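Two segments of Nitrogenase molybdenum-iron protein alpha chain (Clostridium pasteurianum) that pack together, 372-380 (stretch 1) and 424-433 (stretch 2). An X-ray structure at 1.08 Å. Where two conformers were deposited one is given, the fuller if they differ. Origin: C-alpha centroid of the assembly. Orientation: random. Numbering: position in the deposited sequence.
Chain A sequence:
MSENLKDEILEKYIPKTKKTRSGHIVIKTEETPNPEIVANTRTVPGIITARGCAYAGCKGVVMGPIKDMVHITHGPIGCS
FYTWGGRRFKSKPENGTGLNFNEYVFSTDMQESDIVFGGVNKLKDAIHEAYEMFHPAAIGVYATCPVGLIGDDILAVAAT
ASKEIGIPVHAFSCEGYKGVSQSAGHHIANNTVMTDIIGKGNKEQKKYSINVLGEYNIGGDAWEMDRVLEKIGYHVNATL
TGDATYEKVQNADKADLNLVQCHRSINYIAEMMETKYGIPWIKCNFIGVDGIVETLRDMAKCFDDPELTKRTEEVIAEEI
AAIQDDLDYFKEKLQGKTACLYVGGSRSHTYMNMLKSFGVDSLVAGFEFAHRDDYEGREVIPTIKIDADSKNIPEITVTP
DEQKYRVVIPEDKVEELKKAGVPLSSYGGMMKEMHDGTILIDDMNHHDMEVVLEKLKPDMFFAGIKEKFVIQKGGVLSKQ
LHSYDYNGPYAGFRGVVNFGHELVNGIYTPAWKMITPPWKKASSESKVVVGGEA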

# COMPACT_ATOMS: atom_id res chain seq x y z
N ARG A 372 -42.19 8.17 24.83
CA ARG A 372 -42.53 7.44 26.04
C ARG A 372 -43.04 6.05 25.73
O ARG A 372 -42.79 5.12 26.50
CB ARG A 372 -43.55 8.21 26.88
CG ARG A 372 -42.94 9.36 27.68
CD ARG A 372 -43.98 10.02 28.57
NE ARG A 372 -44.54 9.06 29.51
CZ ARG A 372 -45.81 8.98 29.82
NH1 ARG A 372 -46.67 9.91 29.43
NH2 ARG A 372 -46.21 7.98 30.57
N ASP A 373 -43.78 5.87 24.62
CA ASP A 373 -44.30 4.55 24.28
C ASP A 373 -43.20 3.53 24.01
O ASP A 373 -43.41 2.30 24.23
CB ASP A 373 -45.34 4.59 23.14
CG ASP A 373 -45.00 5.53 21.99
OD1 ASP A 373 -44.60 6.68 22.21
OD2 ASP A 373 -45.24 5.09 20.85
N ASP A 374 -42.08 3.95 23.44
CA ASP A 374 -40.97 3.02 23.22
C ASP A 374 -40.33 2.57 24.53
O ASP A 374 -39.83 1.46 24.63
CB ASP A 374 -39.92 3.63 22.31
CG ASP A 374 -40.52 4.06 20.98
OD1 ASP A 374 -40.86 3.18 20.17
OD2 ASP A 374 -40.69 5.28 20.81
N TYR A 375 -40.27 3.48 25.51
CA TYR A 375 -39.73 3.15 26.84
C TYR A 375 -40.71 2.35 27.67
O TYR A 375 -40.33 1.35 28.28
CB TYR A 375 -39.36 4.43 27.57
CG TYR A 375 -38.14 5.18 27.08
CD1 TYR A 375 -36.86 4.77 27.43
CD2 TYR A 375 -38.25 6.31 26.27
CE1 TYR A 375 -35.72 5.48 27.05
CE2 TYR A 375 -37.14 7.03 25.88
CZ TYR A 375 -35.86 6.62 26.27
OH TYR A 375 -34.75 7.30 25.90
N GLU A 376 -41.96 2.81 27.74
CA GLU A 376 -42.96 2.37 28.72
C GLU A 376 -44.02 1.46 28.15
O GLU A 376 -44.82 0.87 28.90
CB GLU A 376 -43.64 3.59 29.33
CG GLU A 376 -42.72 4.57 30.04
CD GLU A 376 -43.41 5.82 30.52
OE1 GLU A 376 -44.53 5.69 31.09
OE2 GLU A 376 -42.86 6.94 30.34
N GLY A 377 -44.09 1.37 26.83
CA GLY A 377 -45.11 0.64 26.12
C GLY A 377 -46.22 1.48 25.55
O GLY A 377 -46.49 2.59 26.03
N ARG A 378 -46.87 0.99 24.51
CA ARG A 378 -47.93 1.73 23.85
C ARG A 378 -49.15 2.02 24.70
O ARG A 378 -49.95 2.92 24.39
CB ARG A 378 -48.36 1.01 22.56
CG ARG A 378 -47.35 1.13 21.44
CD ARG A 378 -47.78 0.36 20.20
NE ARG A 378 -49.02 0.87 19.64
CZ ARG A 378 -49.13 1.87 18.77
NH1 ARG A 378 -50.33 2.24 18.35
NH2 ARG A 378 -48.07 2.46 18.25
N GLU A 379 -49.30 1.29 25.80
CA GLU A 379 -50.41 1.54 26.70
C GLU A 379 -50.37 2.95 27.27
O GLU A 379 -51.41 3.41 27.72
CB GLU A 379 -50.46 0.52 27.85
CG GLU A 379 -49.20 0.40 28.67
CD GLU A 379 -48.28 -0.74 28.20
OE1 GLU A 379 -48.00 -0.91 26.95
OE2 GLU A 379 -47.83 -1.46 29.12
N VAL A 380 -49.22 3.62 27.26
CA VAL A 380 -49.16 4.98 27.82
C VAL A 380 -49.55 6.06 26.80
O VAL A 380 -49.65 7.23 27.17
CB VAL A 380 -47.81 5.32 28.46
CG1 VAL A 380 -47.38 4.25 29.45
CG2 VAL A 380 -46.73 5.60 27.41
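Stretch 2, residues 424-433: LSSYGGMMKE

The one salt bridge between the two stretches joins Lys432 NZ to Glu379 OE2. At 2.3 Å it is very short for such a pair, so the modelled separation deserves caution, although the pairing of opposite charges at an exposed edge is chemically sensible. Both side chains leave the backbone sideways and bring their charged ends nearer, as long, flexible residues can. The same ammonium group makes a weak hydrogen bond, Lys432 NZ to Glu376 O, at 3.3 Å.

Three backbone hydrogen bonds fix how stretch 2 lies. Met430 N donates to Asp374 O at 2.9 Å, and Met431 N donates to Tyr375 O, also at 2.9 Å. These carbonyls lie near the end of the helix 372-376, where they can accept from a neighbouring segment. The third bond, Arg378 N to Tyr427 O at 2.9 Å, lies beyond the helix and runs the other way, with stretch 1 as donor. Matching Asp374 with Met430, Tyr375 with Met431 and Arg378 with Tyr427 gives no single register along the whole contact.

Between these bonds the chains meet glycine to glycine, Gly377 CA and Gly429 CA being 4.1 Å apart. Gly377 leaves the helix with positive phi (100°), and Gly429 has a phi of 88°; at their backbone angles a CB would be jammed against the preceding carbonyl oxygen. Each would also collide across the contact: an ideal CB on Gly377 would lie 2.7 Å from Gly428 O, and one on Gly429 only 2.5 Å from Gly377 N. Glycine thus permits both the turns and the close approach, in which Gly377 CA makes a CA-H...O contact with Tyr427 O at 3.3 Å.

Water extends the polar contact. Water 1 accepts from Arg378 NE at 2.9 Å and donates to Ser425 O at 2.8 Å, joining two atoms 4.2 Å apart. Water 2 accepts from Tyr427 N at 3.0 Å and donates weakly to Glu379 OE1 at 3.4 Å.

Packing fills in around this framework. The Tyr427 ring presents its edge to Asp374, with CE2 3.8 Å from Asp374 OD1, while the aliphatic part of Arg378 covers the base of the tyrosine, Arg378 CD lying 3.9 Å from Tyr427 CB. Tyr375 points its CA-to-CB bond away, yet its ring still reaches Met430, with Tyr375 CE1 4.1 Å from Met430 CE. Met431, by contrast, points toward stretch 1 and sets its CE 4.5 Å from Tyr375 CB; long, unbranched methionines suit such apolar contacts.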

# COMPACT_ATOMS: atom_id res chain seq x y z
N LEU A 424 -50.27 -8.36 18.89
CA LEU A 424 -51.09 -7.72 17.86
C LEU A 424 -51.35 -6.25 18.24
O LEU A 424 -51.91 -5.96 19.29
CB LEU A 424 -52.40 -8.48 17.65
CG LEU A 424 -52.31 -9.70 16.75
CD1 LEU A 424 -53.44 -10.65 17.00
CD2 LEU A 424 -52.30 -9.29 15.28
N SER A 425 -50.94 -5.37 17.35
CA SER A 425 -51.10 -3.92 17.53
C SER A 425 -50.65 -3.48 18.90
O SER A 425 -51.27 -2.64 19.52
CB SER A 425 -52.56 -3.53 17.24
OG SER A 425 -52.92 -4.04 15.96
N SER A 426 -49.53 -4.02 19.36
CA SER A 426 -49.05 -3.67 20.68
C SER A 426 -47.54 -3.72 20.72
O SER A 426 -46.88 -4.31 19.85
CB SER A 426 -49.67 -4.56 21.73
OG SER A 426 -49.27 -5.86 21.54
N TYR A 427 -46.96 -3.04 21.72
CA TYR A 427 -45.51 -3.03 21.95
C TYR A 427 -45.32 -2.71 23.40
O TYR A 427 -45.70 -1.63 23.85
CB TYR A 427 -44.84 -1.99 21.09
CG TYR A 427 -43.32 -1.82 21.26
CD1 TYR A 427 -42.50 -2.91 21.53
CD2 TYR A 427 -42.73 -0.58 21.14
CE1 TYR A 427 -41.14 -2.76 21.64
CE2 TYR A 427 -41.36 -0.42 21.26
CZ TYR A 427 -40.57 -1.50 21.51
OH TYR A 427 -39.19 -1.34 21.56
N GLY A 428 -44.72 -3.64 24.14
CA GLY A 428 -44.55 -3.46 25.58
C GLY A 428 -43.50 -2.46 26.00
O GLY A 428 -43.50 -2.03 27.15
N GLY A 429 -42.56 -2.13 25.11
CA GLY A 429 -41.54 -1.15 25.40
C GLY A 429 -40.31 -1.75 26.06
O GLY A 429 -40.30 -2.90 26.52
N MET A 430 -39.25 -0.96 26.11
CA MET A 430 -37.95 -1.46 26.55
C MET A 430 -37.87 -1.73 28.05
O MET A 430 -37.26 -2.71 28.46
CB MET A 430 -36.88 -0.47 26.12
CG MET A 430 -35.46 -0.89 26.52
SD MET A 430 -34.18 0.06 25.69
CE MET A 430 -34.30 1.64 26.53
N MET A 431 -38.47 -0.86 28.86
CA MET A 431 -38.32 -0.97 30.30
C MET A 431 -38.78 -2.37 30.80
O MET A 431 -38.15 -2.96 31.69
CB MET A 431 -39.08 0.18 30.97
CG MET A 431 -38.60 0.62 32.35
SD MET A 431 -39.60 2.03 32.83
CE MET A 431 -38.94 3.46 31.93
N LYS A 432 -39.88 -2.87 30.24
CA LYS A 432 -40.44 -4.15 30.67
C LYS A 432 -39.41 -5.25 30.59
O LYS A 432 -39.43 -6.18 31.42
CB LYS A 432 -41.66 -4.54 29.86
CG LYS A 432 -42.98 -4.12 30.47
CD LYS A 432 -43.71 -3.10 29.61
CE LYS A 432 -45.23 -3.17 29.68
NZ LYS A 432 -45.75 -2.31 28.60
N GLU A 433 -38.53 -5.18 29.59
CA GLU A 433 -37.57 -6.25 29.37
C GLU A 433 -36.34 -6.15 30.26
O GLU A 433 -35.63 -7.13 30.44
CB GLU A 433 -37.16 -6.24 27.88
CG GLU A 433 -36.33 -7.43 27.46
CD GLU A 433 -36.39 -7.73 25.99
OE1 GLU A 433 -37.40 -7.38 25.35
OE2 GLU A 433 -35.43 -8.35 25.51
O HOH W 1 -51.35 -0.19 20.94
O HOH W 2 -48.77 -2.25 23.94